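Local coordinates for protein annexin B22 (PDB 4MDU) that binds acidic phospholipid membranes in a calcium-dependent manner, aggregates liposomes when calcium is present, and takes part in worm reproduction and host-parasite interaction, at residues D41-H46 / K79-Q84; T34-S39 / R71-Q76; A58-L63 / R352-V357. All blocks are in the same frame, centred on the assembly; numbering follows the deposited sequence.

Interaction 1. Residues D41-H46 / K79-Q84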
# COMPACT_ATOMS: atom_id res chain seq x y z
N ASP B 41 37.58 -18.78 -11.60
CA ASP B 41 36.83 -17.53 -11.54
C ASP B 41 37.50 -16.55 -10.58
O ASP B 41 37.62 -15.36 -10.88
CB ASP B 41 35.39 -17.79 -11.13
CG ASP B 41 34.55 -18.28 -12.28
OD1 ASP B 41 34.87 -17.91 -13.43
OD2 ASP B 41 33.59 -19.04 -12.05
N ALA B 42 37.90 -17.07 -9.42
CA ALA B 42 38.66 -16.29 -8.45
C ALA B 42 39.86 -15.61 -9.11
O ALA B 42 40.06 -14.41 -8.97
CB ALA B 42 39.12 -17.18 -7.28
N GLU B 43 40.66 -16.40 -9.83
CA GLU B 43 41.83 -15.88 -10.52
C GLU B 43 41.43 -14.75 -11.44
O GLU B 43 42.01 -13.67 -11.39
CB GLU B 43 42.53 -16.97 -11.34
CG GLU B 43 43.50 -17.85 -10.56
CD GLU B 43 44.41 -18.67 -11.46
OE1 GLU B 43 44.32 -18.53 -12.70
OE2 GLU B 43 45.23 -19.45 -10.94
N ARG B 44 40.43 -15.00 -12.28
CA ARG B 44 39.98 -14.01 -13.24
C ARG B 44 39.50 -12.72 -12.58
O ARG B 44 39.84 -11.62 -13.04
CB ARG B 44 38.89 -14.59 -14.16
CG ARG B 44 39.41 -15.66 -15.10
CD ARG B 44 38.38 -16.04 -16.15
NE ARG B 44 38.65 -17.34 -16.75
CZ ARG B 44 38.05 -18.47 -16.38
NH1 ARG B 44 37.13 -18.45 -15.43
NH2 ARG B 44 38.36 -19.61 -16.98
N LEU B 45 38.73 -12.85 -11.51
CA LEU B 45 38.31 -11.67 -10.77
C LEU B 45 39.55 -10.94 -10.27
O LEU B 45 39.68 -9.72 -10.42
CB LEU B 45 37.40 -12.03 -9.60
CG LEU B 45 36.01 -12.52 -10.04
CD1 LEU B 45 35.22 -13.13 -8.88
CD2 LEU B 45 35.23 -11.38 -10.72
N HIS B 46 40.48 -11.70 -9.71
CA HIS B 46 41.70 -11.11 -9.17
C HIS B 46 42.44 -10.28 -10.22
O HIS B 46 42.81 -9.12 -9.97
CB HIS B 46 42.60 -12.20 -8.61
CG HIS B 46 43.70 -11.67 -7.75
ND1 HIS B 46 44.99 -11.51 -8.20
CD2 HIS B 46 43.70 -11.26 -6.46
CE1 HIS B 46 45.74 -11.03 -7.23
NE2 HIS B 46 44.98 -10.87 -6.16
N LYS B 79 39.44 -16.30 -1.12
CA LYS B 79 39.93 -16.02 0.23
C LYS B 79 41.17 -16.85 0.53
O LYS B 79 42.21 -16.32 0.90
CB LYS B 79 38.83 -16.31 1.26
CG LYS B 79 39.11 -15.78 2.67
CD LYS B 79 38.92 -14.28 2.74
CE LYS B 79 39.04 -13.77 4.17
N SER B 80 41.06 -18.16 0.35
CA SER B 80 42.18 -19.07 0.55
C SER B 80 43.33 -18.74 -0.39
O SER B 80 44.50 -18.90 -0.04
CB SER B 80 41.73 -20.50 0.31
OG SER B 80 41.51 -20.71 -1.07
N LEU B 81 42.98 -18.28 -1.59
CA LEU B 81 43.95 -18.05 -2.65
C LEU B 81 44.75 -16.76 -2.50
O LEU B 81 45.92 -16.70 -2.88
CB LEU B 81 43.26 -18.04 -4.01
CG LEU B 81 43.69 -19.11 -5.01
CD1 LEU B 81 43.56 -20.50 -4.39
CD2 LEU B 81 42.86 -18.99 -6.29
N TYR B 82 44.13 -15.72 -1.95
CA TYR B 82 44.80 -14.42 -1.92
C TYR B 82 44.83 -13.78 -0.55
O TYR B 82 45.13 -12.60 -0.42
CB TYR B 82 44.15 -13.47 -2.92
CG TYR B 82 44.14 -14.00 -4.34
CD1 TYR B 82 45.30 -14.02 -5.09
CD2 TYR B 82 42.96 -14.47 -4.92
CE1 TYR B 82 45.31 -14.50 -6.38
CE2 TYR B 82 42.96 -14.95 -6.22
CZ TYR B 82 44.14 -14.96 -6.95
OH TYR B 82 44.16 -15.44 -8.24
N LYS B 83 44.54 -14.57 0.48
CA LYS B 83 44.49 -14.04 1.84
C LYS B 83 43.73 -12.72 1.85
O LYS B 83 43.90 -11.90 2.76
N GLN B 84 42.90 -12.51 0.83
CA GLN B 84 42.13 -11.29 0.72
C GLN B 84 40.64 -11.62 0.59
O GLN B 84 40.26 -12.68 0.10
CB GLN B 84 42.62 -10.45 -0.46
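A face-to-face stack of His46 on Tyr82 ties helix 38-48 to the C-terminal part of helix 68-82 in the helical bundle of the first annexin repeat. The ring centroids are 3.6 Å apart and the planes differ by 3°, with the imidazole lying flat over the phenol. His46 CD2 sits 3.3 Å above the plane of the Tyr82 ring, over its centre. His46 CG is anti to the backbone N (chi1 -166°), which places it over the ring, 3.4 Å from Tyr82 CZ. The opposite face of the phenol carries CB of its own neighbour Leu81, shifted toward the rim.

The hydroxyl of Tyr82 ends against Glu43. Its OH lies 3.3 Å from Glu43 CA, which meets the ring at its edge, and 3.4 Å from Glu43 CG. The Glu43 side chain crosses Tyr82 at about a right angle, and its carboxylate plane is turned 58° from the ring.

No hydrogen bond joins the two segments. This is a surface contact close to the first calcium site, since the side chains of His46 and Met49, a ligand residue of that site, are about 6 Å apart. Tyr78 also meets the Tyr82 ring. Beside the stack, the methyl CD2 of Leu81 rests 4.3 Å from Ala42 CB.

Interaction 2. Residues T34-S39 / R71-Q76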
# COMPACT_ATOMS: atom_id res chain seq x y z
N THR B 34 28.17 -26.37 -15.37
CA THR B 34 28.71 -27.72 -15.22
C THR B 34 30.26 -27.75 -15.28
O THR B 34 30.89 -28.61 -14.67
CB THR B 34 27.99 -28.73 -16.19
OG1 THR B 34 28.94 -29.61 -16.82
CG2 THR B 34 27.18 -27.98 -17.23
N GLY B 35 30.86 -26.79 -15.96
CA GLY B 35 32.30 -26.64 -15.92
C GLY B 35 32.84 -25.69 -14.85
O GLY B 35 33.96 -25.18 -14.97
N PHE B 36 32.05 -25.47 -13.79
CA PHE B 36 32.37 -24.45 -12.79
C PHE B 36 33.69 -24.63 -12.05
O PHE B 36 33.90 -25.62 -11.35
CB PHE B 36 31.23 -24.30 -11.76
CG PHE B 36 31.55 -23.36 -10.64
CD1 PHE B 36 31.81 -22.02 -10.89
CD2 PHE B 36 31.59 -23.81 -9.32
CE1 PHE B 36 32.11 -21.15 -9.85
CE2 PHE B 36 31.89 -22.94 -8.29
CZ PHE B 36 32.15 -21.61 -8.55
N SER B 37 34.58 -23.65 -12.20
CA SER B 37 35.83 -23.62 -11.45
C SER B 37 35.88 -22.39 -10.55
O SER B 37 36.15 -21.27 -11.00
CB SER B 37 37.03 -23.65 -12.39
OG SER B 37 38.24 -23.59 -11.67
N ALA B 38 35.62 -22.60 -9.26
CA ALA B 38 35.70 -21.54 -8.29
C ALA B 38 37.05 -20.85 -8.37
O ALA B 38 37.13 -19.63 -8.44
CB ALA B 38 35.45 -22.09 -6.89
N SER B 39 38.13 -21.62 -8.36
CA SER B 39 39.46 -21.02 -8.37
C SER B 39 39.72 -20.26 -9.66
O SER B 39 40.29 -19.17 -9.62
CB SER B 39 40.55 -22.07 -8.16
OG SER B 39 40.30 -23.21 -8.96
N ARG B 71 28.81 -18.18 -6.47
CA ARG B 71 29.43 -16.92 -6.08
C ARG B 71 30.13 -17.11 -4.74
O ARG B 71 31.30 -16.76 -4.58
CB ARG B 71 28.41 -15.77 -6.04
CG ARG B 71 27.79 -15.44 -7.42
CD ARG B 71 27.04 -14.11 -7.45
NE ARG B 71 25.86 -14.11 -6.58
CZ ARG B 71 24.64 -14.48 -6.96
NH1 ARG B 71 24.43 -14.89 -8.21
NH2 ARG B 71 23.64 -14.44 -6.11
N GLN B 72 29.42 -17.68 -3.78
CA GLN B 72 29.98 -17.99 -2.48
C GLN B 72 31.17 -18.94 -2.60
O GLN B 72 32.18 -18.76 -1.92
CB GLN B 72 28.90 -18.54 -1.56
CG GLN B 72 27.79 -17.53 -1.31
CD GLN B 72 28.33 -16.22 -0.75
OE1 GLN B 72 28.85 -16.19 0.35
NE2 GLN B 72 28.23 -15.15 -1.53
N GLU B 73 31.05 -19.94 -3.47
CA GLU B 73 32.20 -20.79 -3.75
C GLU B 73 33.36 -19.94 -4.21
O GLU B 73 34.51 -20.22 -3.89
CB GLU B 73 31.87 -21.81 -4.83
CG GLU B 73 31.05 -22.97 -4.35
CD GLU B 73 31.86 -24.24 -4.33
OE1 GLU B 73 31.82 -24.99 -5.33
OE2 GLU B 73 32.54 -24.49 -3.31
N ILE B 74 33.06 -18.88 -4.96
CA ILE B 74 34.13 -18.03 -5.48
C ILE B 74 34.75 -17.20 -4.37
O ILE B 74 35.97 -17.10 -4.28
CB ILE B 74 33.65 -17.12 -6.63
CG1 ILE B 74 33.21 -17.97 -7.82
CG2 ILE B 74 34.77 -16.16 -7.05
CD1 ILE B 74 32.65 -17.17 -8.97
N CYS B 75 33.91 -16.62 -3.52
CA CYS B 75 34.38 -15.90 -2.33
C CYS B 75 35.40 -16.74 -1.55
O CYS B 75 36.49 -16.28 -1.24
CB CYS B 75 33.21 -15.55 -1.41
SG CYS B 75 32.14 -14.24 -2.02
N GLN B 76 35.01 -17.98 -1.24
CA GLN B 76 35.86 -18.87 -0.46
C GLN B 76 37.19 -19.11 -1.17
O GLN B 76 38.26 -18.92 -0.58
CB GLN B 76 35.15 -20.20 -0.23
CG GLN B 76 35.99 -21.20 0.55
CD GLN B 76 35.40 -22.60 0.52
OE1 GLN B 76 35.13 -23.15 -0.55
NE2 GLN B 76 35.21 -23.19 1.70
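Phe36 points the edge of its ring at helix 68-82, and Glu73 and Ile74 receive it. The loop before helix 38-48 and that helix's first turn thus meet helix 68-82 within the first annexin repeat. CG of Phe36 is anti to the backbone N (chi1 174°), and CB points toward helix 68-82. Glu73 CB lies near the ring plane, 3.6 Å from Phe36 CE2. The chain of Glu73 bends at chi2 (-110°), which puts CD 4.2 Å from Phe36 CE2; Glu73 OE1 is 3.6 Å from the same carbon. The carboxylate and ring planes are 46° apart. Ile74 meets the rim further along, with its CG1 3.9 Å from Phe36 CZ. One ring face has the backbone N of Ala38 above it, offset toward the rim.

CB of Ala38 lies 3.7 Å from Glu73 O. Across segments 34-39 and 71-76 the nearest CA atoms, of Ala38 and Ile74, are 4.8 Å apart. Ser37 is the N-cap of helix 38-48, and its OG bonds to Ala40 N.

A carboxylate oxygen beside a ring edge faces the slightly positive C-H rim, so a weak electrostatic attraction probably adds to the van der Waals contact.

Interaction 3. Residues A58-L63 / R352-V357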
# COMPACT_ATOMS: atom_id res chain seq x y z
N ALA B 58 34.59 -7.59 -17.05
CA ALA B 58 35.12 -8.88 -16.62
C ALA B 58 34.46 -9.34 -15.31
O ALA B 58 34.07 -10.50 -15.17
CB ALA B 58 36.63 -8.81 -16.44
N ILE B 59 34.36 -8.41 -14.37
CA ILE B 59 33.77 -8.70 -13.09
C ILE B 59 32.31 -9.09 -13.27
O ILE B 59 31.85 -10.11 -12.74
CB ILE B 59 33.88 -7.49 -12.13
CG1 ILE B 59 35.34 -7.13 -11.89
CG2 ILE B 59 33.17 -7.77 -10.81
CD1 ILE B 59 35.56 -6.16 -10.72
N ILE B 60 31.57 -8.28 -14.02
CA ILE B 60 30.13 -8.48 -14.17
C ILE B 60 29.84 -9.79 -14.88
O ILE B 60 28.93 -10.52 -14.50
CB ILE B 60 29.47 -7.33 -14.96
CG1 ILE B 60 29.31 -6.10 -14.08
CG2 ILE B 60 28.10 -7.77 -15.45
CD1 ILE B 60 29.38 -4.79 -14.83
N ASN B 61 30.63 -10.08 -15.91
CA ASN B 61 30.38 -11.25 -16.74
C ASN B 61 30.68 -12.57 -16.04
O ASN B 61 30.41 -13.64 -16.58
CB ASN B 61 31.14 -11.16 -18.08
CG ASN B 61 30.55 -10.13 -19.01
OD1 ASN B 61 29.39 -9.73 -18.86
ND2 ASN B 61 31.34 -9.68 -19.99
N ILE B 62 31.23 -12.48 -14.83
CA ILE B 62 31.42 -13.66 -14.00
C ILE B 62 30.32 -13.70 -12.95
O ILE B 62 29.42 -14.55 -13.00
CB ILE B 62 32.80 -13.64 -13.31
CG1 ILE B 62 33.93 -13.79 -14.33
CG2 ILE B 62 32.92 -14.74 -12.28
CD1 ILE B 62 35.30 -13.81 -13.67
N LEU B 63 30.38 -12.75 -12.01
CA LEU B 63 29.51 -12.72 -10.84
C LEU B 63 28.03 -12.68 -11.18
O LEU B 63 27.24 -13.36 -10.52
CB LEU B 63 29.89 -11.54 -9.94
CG LEU B 63 31.29 -11.62 -9.32
CD1 LEU B 63 31.65 -10.33 -8.60
CD2 LEU B 63 31.37 -12.83 -8.37
N ARG B 352 23.28 -0.84 -14.39
CA ARG B 352 22.40 -1.27 -15.49
C ARG B 352 22.98 -2.50 -16.18
O ARG B 352 22.28 -3.50 -16.41
CB ARG B 352 22.25 -0.14 -16.52
CG ARG B 352 21.81 -0.61 -17.91
CD ARG B 352 21.15 0.50 -18.70
NE ARG B 352 22.09 1.56 -19.04
CZ ARG B 352 21.73 2.70 -19.63
NH1 ARG B 352 20.46 2.91 -19.96
NH2 ARG B 352 22.66 3.62 -19.91
N ARG B 353 24.26 -2.44 -16.48
CA ARG B 353 24.94 -3.51 -17.19
C ARG B 353 24.87 -4.80 -16.38
O ARG B 353 24.60 -5.87 -16.92
CB ARG B 353 26.39 -3.11 -17.47
CG ARG B 353 27.13 -4.04 -18.42
CD ARG B 353 26.70 -3.83 -19.88
NE ARG B 353 26.31 -5.12 -20.41
CZ ARG B 353 25.12 -5.42 -20.91
NH1 ARG B 353 24.17 -4.51 -21.04
NH2 ARG B 353 24.92 -6.65 -21.34
N THR B 354 25.12 -4.68 -15.08
CA THR B 354 25.02 -5.84 -14.20
C THR B 354 23.63 -6.46 -14.24
O THR B 354 23.49 -7.67 -14.39
CB THR B 354 25.36 -5.49 -12.74
OG1 THR B 354 26.68 -4.93 -12.67
CG2 THR B 354 25.29 -6.75 -11.87
N LEU B 355 22.59 -5.64 -14.13
CA LEU B 355 21.22 -6.15 -14.18
C LEU B 355 20.94 -6.86 -15.50
O LEU B 355 20.28 -7.90 -15.53
CB LEU B 355 20.21 -5.02 -13.97
CG LEU B 355 20.31 -4.22 -12.67
CD1 LEU B 355 19.15 -3.27 -12.56
CD2 LEU B 355 20.36 -5.15 -11.44
N CYS B 356 21.42 -6.28 -16.61
CA CYS B 356 21.19 -6.86 -17.93
C CYS B 356 21.83 -8.24 -18.04
O CYS B 356 21.28 -9.15 -18.66
CB CYS B 356 21.70 -5.92 -19.04
SG CYS B 356 20.68 -4.42 -19.15
N VAL B 357 23.01 -8.39 -17.45
CA VAL B 357 23.73 -9.65 -17.54
C VAL B 357 23.02 -10.73 -16.72
O VAL B 357 22.95 -11.87 -17.13
CB VAL B 357 25.18 -9.46 -17.09
CG1 VAL B 357 25.88 -10.82 -16.88
CG2 VAL B 357 25.91 -8.64 -18.12
O HOH W 1 28.16 -7.07 -20.19
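The guanidinium of Arg353 holds a water in its plane, at the edge, and this water links it to Asn61 on the other helix. Arg353 NE donates to the water oxygen at 2.7 Å. The water in turn donates to Asn61 OD1 at 3.2 Å. Residues after helix 349-358 take other polar atoms: Arg353 NH1 forms a salt bridge with Glu361, and Asn61 ND2 bonds to Tyr363 O. The amide of Asn61 also touches carbon, since OD1 is 3.7 Å from Val357 CG2, and the two side chains cross at about a right angle.

Helix 56-63 belongs to the first annexin repeat and helix 349-358 to the fourth. These two repeats pack together in the annexin fold, and this contact is part of their interface. The axes of segments 58-63 and 352-357 approach to 9.3 Å and run in similar directions, 31° apart.

Ile60 has the largest buried area of any residue here and touches Arg353, Thr354 and Val357. CG2, anti to the backbone N, is the branch that meets Val357, 3.6 Å from Val357 CG2. The other branch reaches Thr354, where CG1 of Ile60 comes within 3.2 Å of Thr354 OG1, a tight touch. The hydroxyl bonds to Asp350 O; toward the aliphatic Ile60 it makes only van der Waals contact. Phe98 of helix 96-106 touches both Ile60 and Thr354. On the Arg353 side, Ile60 CD1 lies 4.3 Å from Arg353 CG.

In the fold
Interactions 1 and 2 hold the same pair, helix 38-48 and helix 68-82, with centres 10 Å apart, interaction 2 also using the loop that leads into helix 38-48. Interaction 1 is at the surface and rests on stacked rings. Interaction 2 is partly buried and sets a ring edge against aliphatic carbon and a carboxylate. Interaction 3 is buried and joins helix 56-63 to the fourth repeat, by branched aliphatic packing with a water bridge beside it. Helix 56-63 lies between the other two helices in sequence. Its Ile62, with CB pointing away from 352-357, touches residues of both other pairs: Ile62 CD1 is 3.7 Å from Arg44 CB, and CG2 is 4.1 Å from Ile74 CD1.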